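PDB 2QRU: Alpha/beta hydrolase fold-3 domain-containing protein from Enterococcus faecalis, which is of unknown function but, as a member of the alpha/beta hydrolase superfamily, probably acts as a hydrolase. Local coordinates for residues A[47-52]-A[253-258]; A[51-56]-A[262-267]; A[137-142]-A[184-189]; A[148-153]-A[179-184]. One frame throughout, in Å; residues are numbered along the deposited sequence.

The four contacts form two groups. Contacts 1 and 2 both start from helix 48-55, share Lys51 and Glu52, and have centres about 9 Å apart; between them they join this helix to the loop leading into helix 258-272 and to that helix itself. Contacts 3 and 4, with centres about 13 Å apart, bind the long segment after strand 127-130 to the consecutive helices 173-181 and 185-189 and share Leu184. Contacts 2 and 4 lie farthest apart, about 36 Å between centres. Ser104, His249 and Asp221 have the geometry of a hydrolase triad, probably the active site, and the loop carrying His249 continues into contact 1.

Contact 1 of 4, residues A[47-52]-A[253-258]; sequences PEELKE and KQTKDP. With EDO (1,2-ethanediol), chain E; EDO (1,2-ethanediol), chain C.
Glu49 faces Thr255 and Lys256, and these three residues carry most of the contact. The close-packed part centres on Thr255, which points at the start of helix 48-55. Its OG1 sits between the backbone N and the carbonyl carbon (chi1 60°), with CG2 beside the N. The hydroxyl stands over the flat face of the carboxylate, OG1 being 3.1 Å from Glu49 OE1 and 3.2 Å from Glu49 OE2. Methyl CG2 lies near both Glu49 OE1 (3.6 Å) and Pro47 CB (3.8 Å). Toward solvent the contact thins to a single salt bridge: Lys256 NZ reaches Glu49 OE2 at 2.9 Å, on the anti side and 16° out of the carboxylate plane. The lysine chain bends at chi2 (48°) and crosses the glutamate at about a right angle. Thr255 and Lys256 are the two central residues of a type I turn, and both meet the same carboxylate. On the outer side a 1,2-ethanediol, probably from the crystallisation liquor, bonds through O2 to Glu48 OE2. Pro47 and Asp257 are N-cap residues of helices 48-55 and 258-272. The contact thus ties the starts of these helices together, with Leu50 packing on Phe264 and Leu267, and Pro47 touching Arg103 of strand 98-103.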
# COMPACT_ATOMS: atom_id res chain seq x y z
N PRO A 47 -11.25 -2.25 -3.23
CA PRO A 47 -12.47 -2.15 -4.04
C PRO A 47 -12.80 -3.42 -4.83
O PRO A 47 -11.88 -4.08 -5.37
CB PRO A 47 -12.15 -1.02 -5.01
CG PRO A 47 -11.12 -0.18 -4.29
CD PRO A 47 -10.25 -1.23 -3.62
N GLU A 48 -14.10 -3.72 -4.89
CA GLU A 48 -14.61 -4.87 -5.63
C GLU A 48 -14.02 -4.87 -7.05
O GLU A 48 -13.60 -5.92 -7.58
CB GLU A 48 -16.15 -4.82 -5.67
CG GLU A 48 -16.78 -5.84 -6.61
CD GLU A 48 -16.53 -7.29 -6.20
OE1 GLU A 48 -16.30 -7.55 -5.00
OE2 GLU A 48 -16.60 -8.18 -7.09
N GLU A 49 -13.98 -3.69 -7.68
CA GLU A 49 -13.58 -3.58 -9.08
C GLU A 49 -12.11 -3.91 -9.26
O GLU A 49 -11.71 -4.50 -10.30
CB GLU A 49 -13.87 -2.19 -9.65
CG GLU A 49 -15.32 -1.84 -9.77
CD GLU A 49 -15.95 -1.37 -8.47
OE1 GLU A 49 -15.27 -1.34 -7.42
OE2 GLU A 49 -17.15 -1.05 -8.51
N LEU A 50 -11.29 -3.51 -8.28
CA LEU A 50 -9.86 -3.78 -8.36
C LEU A 50 -9.61 -5.26 -8.09
O LEU A 50 -8.82 -5.93 -8.79
CB LEU A 50 -9.07 -2.89 -7.40
CG LEU A 50 -7.55 -3.07 -7.39
CD1 LEU A 50 -6.93 -2.90 -8.81
CD2 LEU A 50 -6.98 -2.06 -6.39
N LYS A 51 -10.30 -5.80 -7.08
CA LYS A 51 -10.23 -7.24 -6.81
C LYS A 51 -10.57 -8.04 -8.10
O LYS A 51 -9.85 -8.97 -8.48
CB LYS A 51 -11.18 -7.61 -5.65
CG LYS A 51 -11.15 -9.08 -5.24
CD LYS A 51 -12.18 -9.89 -6.01
CE LYS A 51 -13.58 -9.47 -5.58
NZ LYS A 51 -14.64 -10.34 -6.16
N GLU A 52 -11.61 -7.62 -8.80
CA GLU A 52 -12.01 -8.32 -10.02
C GLU A 52 -10.99 -8.19 -11.15
O GLU A 52 -10.74 -9.16 -11.89
CB GLU A 52 -13.39 -7.87 -10.45
CG GLU A 52 -14.48 -8.36 -9.50
CD GLU A 52 -14.80 -9.83 -9.67
OE1 GLU A 52 -15.42 -10.18 -10.70
OE2 GLU A 52 -14.45 -10.63 -8.78
N LYS A 253 -11.50 5.18 -3.98
CA LYS A 253 -12.82 5.36 -3.33
C LYS A 253 -13.93 5.63 -4.34
O LYS A 253 -15.13 5.47 -4.02
CB LYS A 253 -12.77 6.50 -2.33
CG LYS A 253 -11.94 6.21 -1.10
CD LYS A 253 -12.13 7.30 -0.07
CE LYS A 253 -11.68 8.66 -0.61
NZ LYS A 253 -11.76 9.70 0.45
N GLN A 254 -13.53 6.04 -5.55
CA GLN A 254 -14.50 6.44 -6.60
C GLN A 254 -14.35 5.63 -7.87
O GLN A 254 -14.10 6.19 -8.95
CB GLN A 254 -14.36 7.91 -7.01
CG GLN A 254 -14.32 8.94 -5.94
CD GLN A 254 -13.77 10.26 -6.50
OE1 GLN A 254 -12.79 10.80 -5.99
NE2 GLN A 254 -14.39 10.75 -7.57
N THR A 255 -14.54 4.32 -7.77
CA THR A 255 -14.31 3.42 -8.90
C THR A 255 -15.30 3.60 -10.05
O THR A 255 -15.08 3.08 -11.14
CB THR A 255 -14.35 1.95 -8.45
OG1 THR A 255 -15.64 1.67 -7.88
CG2 THR A 255 -13.24 1.67 -7.46
N LYS A 256 -16.38 4.33 -9.79
CA LYS A 256 -17.41 4.58 -10.79
C LYS A 256 -17.18 5.87 -11.57
O LYS A 256 -17.95 6.19 -12.50
CB LYS A 256 -18.80 4.59 -10.13
CG LYS A 256 -19.61 3.32 -10.32
CD LYS A 256 -18.84 2.05 -10.01
CE LYS A 256 -19.55 0.85 -10.67
NZ LYS A 256 -18.60 -0.31 -10.86
N ASP A 257 -16.17 6.65 -11.17
CA ASP A 257 -15.81 7.86 -11.90
C ASP A 257 -15.24 7.50 -13.27
O ASP A 257 -14.44 6.56 -13.38
CB ASP A 257 -14.81 8.72 -11.10
CG ASP A 257 -14.55 10.06 -11.78
OD1 ASP A 257 -15.34 11.02 -11.54
OD2 ASP A 257 -13.63 10.12 -12.62
N PRO A 258 -15.66 8.20 -14.33
CA PRO A 258 -15.24 7.85 -15.71
C PRO A 258 -13.72 7.78 -15.87
O PRO A 258 -13.25 6.94 -16.62
CB PRO A 258 -15.85 8.97 -16.57
CG PRO A 258 -16.98 9.46 -15.79
CD PRO A 258 -16.61 9.33 -14.34
C1 EDO E . -16.43 -5.91 -11.64
O1 EDO E . -15.83 -4.68 -12.05
C2 EDO E . -16.94 -5.81 -10.20
O2 EDO E . -17.31 -7.12 -9.74
C1 EDO C . -14.89 14.29 -13.35
O1 EDO C . -15.16 13.93 -11.98
C2 EDO C . -14.30 13.11 -14.12
O2 EDO C . -12.98 12.82 -13.63

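Contact 2 of 4, residues A[51-56]-A[262-267]; sequences KELFTS and TLFEQL
Leu53 packs against Phe264 and Leu267, joining helix 48-55 to helix 258-272 in the layer of helices against the sheet of this alpha/beta hydrolase fold. Along the first segment, Lys51 points away and Glu52 makes no contact with the other helix, the two being paired with each other as ions. Leu53 then supplies nearly all of this segment's share. Its CG is anti to the backbone N (chi1 -178°), which carries both methyls over to the other helix. In the conformer described, CD1 lies 3.6 Å from Leu267 CD2 and 3.5 Å from the backbone oxygen Phe264 O. The same methyl reaches Phe264 CD2 of the ring at 4.2 Å. Leu53 CD2 adds a second touch, 3.7 Å from Leu267 CG; Leu267 CG and CD2 touch both methyls of Leu53. Leu267 also touches Phe214 of strand 213-218. The next residue, Phe54, turns its ring to Tyr59 and Val61 of strand 59-64, and Leu53 CD2 lies 4.1 Å above one face of that ring, toward its rim. Thr55 leans on Val61, and the segment ends at Ser56, whose OG donates to Glu52 O at 2.8 Å, tilted 29° from the carbonyl plane, while Ser56 N donates to the same oxygen.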
# COMPACT_ATOMS: atom_id res chain seq x y z
N LYS A 51 -10.30 -5.80 -7.08
CA LYS A 51 -10.23 -7.24 -6.81
C LYS A 51 -10.57 -8.04 -8.10
O LYS A 51 -9.85 -8.97 -8.48
CB LYS A 51 -11.18 -7.61 -5.65
CG LYS A 51 -11.15 -9.08 -5.24
CD LYS A 51 -12.18 -9.89 -6.01
CE LYS A 51 -13.58 -9.47 -5.58
NZ LYS A 51 -14.64 -10.34 -6.16
N GLU A 52 -11.61 -7.62 -8.80
CA GLU A 52 -12.01 -8.32 -10.02
C GLU A 52 -10.99 -8.19 -11.15
O GLU A 52 -10.74 -9.16 -11.89
CB GLU A 52 -13.39 -7.87 -10.45
CG GLU A 52 -14.48 -8.36 -9.50
CD GLU A 52 -14.80 -9.83 -9.67
OE1 GLU A 52 -15.42 -10.18 -10.70
OE2 GLU A 52 -14.45 -10.63 -8.78
N LEU A 53 -10.36 -7.02 -11.27
CA LEU A 53 -9.34 -6.86 -12.28
C LEU A 53 -8.24 -7.92 -12.08
O LEU A 53 -7.70 -8.48 -13.05
CB LEU A 53 -8.80 -5.43 -12.21
CG LEU A 53 -7.76 -5.00 -13.19
CD1 LEU A 53 -7.87 -3.49 -13.41
CD2 LEU A 53 -6.43 -5.33 -12.63
N PHE A 54 -7.94 -8.25 -10.83
CA PHE A 54 -6.92 -9.27 -10.59
C PHE A 54 -7.46 -10.69 -10.79
O PHE A 54 -6.86 -11.47 -11.52
CB PHE A 54 -6.31 -9.10 -9.23
CG PHE A 54 -5.45 -7.88 -9.13
CD1 PHE A 54 -4.34 -7.72 -9.98
CD2 PHE A 54 -5.70 -6.91 -8.15
CE1 PHE A 54 -3.54 -6.56 -9.86
CE2 PHE A 54 -4.89 -5.77 -8.02
CZ PHE A 54 -3.81 -5.60 -8.87
N THR A 55 -8.59 -11.02 -10.16
CA THR A 55 -9.04 -12.41 -10.23
C THR A 55 -9.46 -12.79 -11.65
O THR A 55 -9.23 -13.94 -12.07
CB THR A 55 -10.17 -12.71 -9.22
OG1 THR A 55 -11.32 -11.91 -9.53
CG2 THR A 55 -9.71 -12.48 -7.77
N SER A 56 -10.10 -11.87 -12.38
CA SER A 56 -10.51 -12.15 -13.77
C SER A 56 -9.31 -12.39 -14.70
O SER A 56 -9.48 -12.97 -15.80
CB SER A 56 -11.37 -11.03 -14.33
OG SER A 56 -10.57 -9.89 -14.55
N THR A 262 -11.64 4.44 -16.96
CA THR A 262 -10.64 4.41 -18.02
C THR A 262 -9.27 3.89 -17.54
O THR A 262 -8.64 3.05 -18.19
CB THR A 262 -10.48 5.78 -18.68
OG1 THR A 262 -11.71 6.14 -19.32
CG2 THR A 262 -9.40 5.73 -19.78
N LEU A 263 -8.84 4.37 -16.40
CA LEU A 263 -7.61 3.90 -15.80
C LEU A 263 -7.67 2.38 -15.56
O LEU A 263 -6.69 1.66 -15.84
CB LEU A 263 -7.38 4.66 -14.51
CG LEU A 263 -6.14 4.22 -13.75
CD1 LEU A 263 -4.85 4.64 -14.49
CD2 LEU A 263 -6.30 4.87 -12.42
N PHE A 264 -8.81 1.86 -15.08
CA PHE A 264 -8.90 0.40 -14.87
C PHE A 264 -8.79 -0.39 -16.19
O PHE A 264 -8.17 -1.48 -16.22
CB PHE A 264 -10.18 0.04 -14.14
CG PHE A 264 -10.05 0.13 -12.65
CD1 PHE A 264 -9.27 1.12 -12.05
CD2 PHE A 264 -10.67 -0.80 -11.85
CE1 PHE A 264 -9.17 1.20 -10.66
CE2 PHE A 264 -10.54 -0.73 -10.45
CZ PHE A 264 -9.82 0.29 -9.88
N GLU A 265 -9.30 0.17 -17.27
CA GLU A 265 -9.14 -0.45 -18.60
C GLU A 265 -7.64 -0.52 -18.95
O GLU A 265 -7.18 -1.53 -19.47
CB GLU A 265 -9.89 0.31 -19.69
CG GLU A 265 -11.38 0.30 -19.48
CD GLU A 265 -12.11 1.21 -20.45
OE1 GLU A 265 -11.45 1.96 -21.22
OE2 GLU A 265 -13.37 1.17 -20.42
N GLN A 266 -6.92 0.56 -18.67
CA GLN A 266 -5.46 0.63 -18.90
C GLN A 266 -4.71 -0.41 -18.08
O GLN A 266 -3.84 -1.13 -18.61
CB GLN A 266 -4.91 2.03 -18.64
CG GLN A 266 -5.37 3.04 -19.72
CD GLN A 266 -5.18 4.50 -19.30
OE1 GLN A 266 -4.94 4.81 -18.13
NE2 GLN A 266 -5.36 5.39 -20.26
N LEU A 267 -5.08 -0.50 -16.81
CA LEU A 267 -4.48 -1.48 -15.90
C LEU A 267 -4.80 -2.90 -16.38
O LEU A 267 -3.92 -3.76 -16.38
CB LEU A 267 -4.96 -1.26 -14.46
CG LEU A 267 -4.44 -2.28 -13.45
CD1 LEU A 267 -2.91 -2.47 -13.44
CD2 LEU A 267 -4.93 -1.98 -12.02

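Contact 3 of 4, residues A[137-142]-A[184-189]; sequences EFIKEP and LLPHFY
Beside Ile139, which reaches across to Leu185, Pro186 and Tyr189, the ammonium of Lys140 is gripped by several groups. Lys140 NZ forms a salt bridge with Glu137 OE1 at 2.8 Å, using the syn lone pair of that oxygen, donates to Gly195 O, and makes a cation-pi contact with Trp197. The salt bridge spans the 3-10 turn 137-140, part of the long connection after strand 127-130. The crossing to helix 185-189 is left to one methyl. Ile139 holds CG1 between its backbone N and carbonyl carbon (chi1 79°), which, with the chain extended beyond (chi2 179°), places CD1 among three partners. It meets the Tyr189 ring at its edge, near the ring plane, 3.7 Å from Tyr189 CE2. Pro186 CG is 4.0 Å from Ile139 CD1, and Leu185 CD2 lies 4.2 Å from the same methyl. Leu185 CD1 covers one face of the tyrosine ring at 3.6 Å, off toward the rim. Tyr189 OH bonds Gly37 O, in a His-Gly-Gly-Gly sequence that probably forms part of the oxyanion hole, as in relatives. The chemistry implies an apolar, non-directional junction: polar bonds hold each segment separately, through Glu137 and Gly195 for Lys140 and Gly37 for Tyr189, and none crosses the contact.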
# COMPACT_ATOMS: atom_id res chain seq x y z
N GLU A 137 9.95 12.09 2.68
CA GLU A 137 10.36 13.51 2.78
C GLU A 137 9.15 14.44 2.69
O GLU A 137 9.12 15.48 3.33
CB GLU A 137 11.36 13.88 1.69
CG GLU A 137 12.61 13.06 1.74
CD GLU A 137 13.32 13.21 3.08
OE1 GLU A 137 13.50 14.36 3.54
OE2 GLU A 137 13.64 12.16 3.66
N PHE A 138 8.16 14.04 1.90
CA PHE A 138 7.03 14.93 1.63
C PHE A 138 6.21 15.25 2.91
O PHE A 138 5.48 16.25 2.95
CB PHE A 138 6.15 14.35 0.51
CG PHE A 138 5.40 13.11 0.92
CD1 PHE A 138 6.03 11.88 0.88
CD2 PHE A 138 4.08 13.18 1.35
CE1 PHE A 138 5.38 10.74 1.29
CE2 PHE A 138 3.40 12.04 1.75
CZ PHE A 138 4.06 10.81 1.73
N ILE A 139 6.32 14.42 3.95
CA ILE A 139 5.54 14.68 5.17
C ILE A 139 6.13 15.83 6.01
O ILE A 139 5.52 16.26 6.99
CB ILE A 139 5.29 13.40 6.05
CG1 ILE A 139 6.50 13.04 6.90
CG2 ILE A 139 4.81 12.23 5.18
CD1 ILE A 139 6.28 11.80 7.80
N LYS A 140 7.30 16.31 5.59
CA LYS A 140 7.94 17.47 6.23
C LYS A 140 7.27 18.76 5.78
O LYS A 140 7.34 19.79 6.46
CB LYS A 140 9.42 17.51 5.89
CG LYS A 140 10.28 16.44 6.54
CD LYS A 140 11.72 16.50 6.00
CE LYS A 140 12.66 15.54 6.73
NZ LYS A 140 13.99 15.46 6.08
N GLU A 141 6.65 18.70 4.59
CA GLU A 141 5.91 19.82 3.97
C GLU A 141 4.53 19.97 4.64
O GLU A 141 3.86 18.97 4.92
CB GLU A 141 5.71 19.57 2.44
CG GLU A 141 7.00 19.38 1.56
CD GLU A 141 6.78 18.64 0.19
OE1 GLU A 141 5.70 18.73 -0.46
OE2 GLU A 141 7.72 17.95 -0.27
N PRO A 142 4.09 21.22 4.92
CA PRO A 142 2.72 21.46 5.39
C PRO A 142 1.66 21.00 4.38
O PRO A 142 1.79 21.24 3.17
CB PRO A 142 2.67 22.98 5.61
CG PRO A 142 3.82 23.54 4.81
CD PRO A 142 4.87 22.48 4.82
N LEU A 184 2.82 15.82 14.31
CA LEU A 184 3.29 14.67 15.10
C LEU A 184 3.52 13.42 14.25
O LEU A 184 3.92 12.37 14.75
CB LEU A 184 2.29 14.34 16.21
CG LEU A 184 2.12 15.32 17.37
CD1 LEU A 184 0.91 14.93 18.19
CD2 LEU A 184 3.37 15.34 18.23
N LEU A 185 3.25 13.52 12.95
CA LEU A 185 3.32 12.32 12.14
C LEU A 185 4.71 11.66 12.20
O LEU A 185 4.79 10.46 12.41
CB LEU A 185 2.85 12.58 10.69
CG LEU A 185 2.60 11.33 9.88
CD1 LEU A 185 1.62 10.39 10.58
CD2 LEU A 185 2.14 11.67 8.43
N PRO A 186 5.80 12.44 12.01
CA PRO A 186 7.10 11.79 12.15
C PRO A 186 7.29 11.12 13.50
O PRO A 186 7.81 10.01 13.57
CB PRO A 186 8.10 12.94 11.94
CG PRO A 186 7.33 13.89 11.04
CD PRO A 186 5.95 13.86 11.64
N HIS A 187 6.84 11.77 14.57
CA HIS A 187 6.98 11.21 15.91
C HIS A 187 6.17 9.91 16.01
O HIS A 187 6.66 8.91 16.55
CB HIS A 187 6.55 12.20 16.99
CG HIS A 187 6.72 11.69 18.38
ND1 HIS A 187 7.95 11.62 19.00
CD2 HIS A 187 5.83 11.18 19.27
CE1 HIS A 187 7.80 11.10 20.21
NE2 HIS A 187 6.53 10.83 20.40
N PHE A 188 4.95 9.93 15.48
CA PHE A 188 4.09 8.74 15.48
C PHE A 188 4.78 7.60 14.73
O PHE A 188 4.71 6.45 15.15
CB PHE A 188 2.72 9.04 14.86
CG PHE A 188 1.72 9.62 15.84
CD1 PHE A 188 2.14 10.19 17.04
CD2 PHE A 188 0.37 9.61 15.53
CE1 PHE A 188 1.21 10.73 17.94
CE2 PHE A 188 -0.57 10.15 16.43
CZ PHE A 188 -0.15 10.71 17.62
N TYR A 189 5.44 7.93 13.63
CA TYR A 189 6.15 6.94 12.81
C TYR A 189 7.48 6.45 13.40
O TYR A 189 8.03 5.43 12.97
CB TYR A 189 6.47 7.56 11.45
CG TYR A 189 5.32 7.69 10.47
CD1 TYR A 189 4.15 6.91 10.57
CD2 TYR A 189 5.47 8.54 9.35
CE1 TYR A 189 3.13 7.01 9.61
CE2 TYR A 189 4.48 8.66 8.41
CZ TYR A 189 3.30 7.89 8.55
OH TYR A 189 2.35 8.01 7.59

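Contact 4 of 4, residues A[148-153]-A[179-184]; sequences QAISAK and SIQQAL
The side-chain amide of Gln181 clasps the backbone of Gln148 and Ile150 with two hydrogen bonds. Ile150 N donates to Gln181 OE1 at 2.9 Å, nearly straight (174°) and in the carbonyl plane on a lone pair. Gln181 NE2 donates to Gln148 O at 3.1 Å; here the donor stands above the plane of the acceptor carbonyl. The glutamine thereby satisfies an N-H and a C=O two residues apart on an extended chain, much as one residue of a parallel strand would, although segment 148-153 is not a strand. Its chain is extended beyond CG (chi2 -180°), which lets the amide span the gap from the helix. A water completes the polar set: it donates to Gln181 OE1 at 2.6 Å and to Ile150 O at 2.8 Å, and accepts from Gln182 NE2. Gln181 OE1 thus takes two donors, and NE2 has a further weak bond to Leu146 O. Between the segments, side-chain contact is limited to Ile150 beside the amide, its CB 3.6 Å from Gln181 OE1, the two chains crossing at about a right angle. Gln181 is the last residue of helix 173-181, which closes in a Schellman motif with Ala183 at positive phi and Leu184 N bonded to Ser179 O. Ile150 is buried against Leu174, His177 and Tyr178 of this helix, while Ser179 and Ile180 lean on Leu185 of helix 185-189.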
# COMPACT_ATOMS: atom_id res chain seq x y z
N GLN A 148 -11.25 21.48 9.09
CA GLN A 148 -11.68 21.59 10.49
C GLN A 148 -10.64 21.00 11.44
O GLN A 148 -10.16 19.88 11.24
CB GLN A 148 -13.03 20.90 10.72
CG GLN A 148 -14.18 21.48 9.92
CD GLN A 148 -15.50 20.82 10.28
OE1 GLN A 148 -16.15 21.20 11.25
NE2 GLN A 148 -15.89 19.83 9.50
N ALA A 149 -10.29 21.77 12.47
CA ALA A 149 -9.34 21.33 13.50
C ALA A 149 -9.91 20.20 14.35
O ALA A 149 -10.99 20.32 14.94
CB ALA A 149 -8.92 22.51 14.38
N ILE A 150 -9.19 19.08 14.38
CA ILE A 150 -9.53 17.93 15.21
C ILE A 150 -9.04 18.18 16.63
O ILE A 150 -7.88 18.51 16.84
CB ILE A 150 -8.91 16.62 14.65
CG1 ILE A 150 -9.47 16.32 13.25
CG2 ILE A 150 -9.16 15.43 15.58
CD1 ILE A 150 -8.74 15.22 12.52
N SER A 151 -9.94 18.05 17.61
CA SER A 151 -9.58 18.23 19.02
C SER A 151 -8.95 16.97 19.62
O SER A 151 -9.10 15.87 19.08
CB SER A 151 -10.79 18.69 19.86
OG SER A 151 -11.84 17.73 19.80
N ALA A 152 -8.24 17.15 20.73
CA ALA A 152 -7.68 16.03 21.49
C ALA A 152 -8.77 15.07 21.96
O ALA A 152 -8.60 13.85 21.94
CB ALA A 152 -6.87 16.54 22.67
N LYS A 153 -9.91 15.64 22.36
CA LYS A 153 -11.06 14.88 22.84
C LYS A 153 -11.52 13.82 21.83
O LYS A 153 -11.77 12.67 22.21
CB LYS A 153 -12.21 15.83 23.17
CG LYS A 153 -12.99 15.46 24.41
CD LYS A 153 -14.07 16.49 24.65
CE LYS A 153 -14.46 16.56 26.10
NZ LYS A 153 -15.39 17.69 26.31
N SER A 179 -2.55 13.81 13.83
CA SER A 179 -1.09 13.82 13.88
C SER A 179 -0.52 14.75 12.81
O SER A 179 0.45 15.46 13.06
CB SER A 179 -0.49 12.41 13.79
OG SER A 179 -0.62 11.83 12.49
N ILE A 180 -1.16 14.78 11.64
CA ILE A 180 -0.78 15.70 10.58
C ILE A 180 -0.96 17.16 11.02
O ILE A 180 -0.02 17.96 10.94
CB ILE A 180 -1.56 15.44 9.27
CG1 ILE A 180 -1.15 14.08 8.68
CG2 ILE A 180 -1.31 16.58 8.25
CD1 ILE A 180 -2.00 13.61 7.49
N GLN A 181 -2.16 17.49 11.51
CA GLN A 181 -2.48 18.86 11.92
C GLN A 181 -1.58 19.33 13.06
O GLN A 181 -1.29 20.52 13.17
CB GLN A 181 -3.94 18.98 12.35
CG GLN A 181 -4.95 18.69 11.23
CD GLN A 181 -6.39 18.83 11.67
OE1 GLN A 181 -6.69 18.87 12.87
NE2 GLN A 181 -7.30 18.92 10.71
N GLN A 182 -1.13 18.39 13.90
CA GLN A 182 -0.36 18.71 15.10
C GLN A 182 1.15 18.54 14.89
O GLN A 182 1.92 18.67 15.84
CB GLN A 182 -0.81 17.84 16.27
CG GLN A 182 -2.24 18.08 16.72
CD GLN A 182 -2.44 19.47 17.29
OE1 GLN A 182 -1.60 19.99 18.02
NE2 GLN A 182 -3.58 20.07 16.96
N ALA A 183 1.56 18.25 13.65
CA ALA A 183 2.97 18.05 13.30
C ALA A 183 3.61 16.86 14.04
O ALA A 183 4.81 16.88 14.35
CB ALA A 183 3.77 19.36 13.51
N LEU A 184 2.82 15.82 14.31
CA LEU A 184 3.29 14.67 15.10
C LEU A 184 3.52 13.42 14.25
O LEU A 184 3.92 12.37 14.75
CB LEU A 184 2.29 14.34 16.21
CG LEU A 184 2.12 15.32 17.37
CD1 LEU A 184 0.91 14.93 18.19
CD2 LEU A 184 3.37 15.34 18.23
O HOH W 1 -5.66 19.20 15.26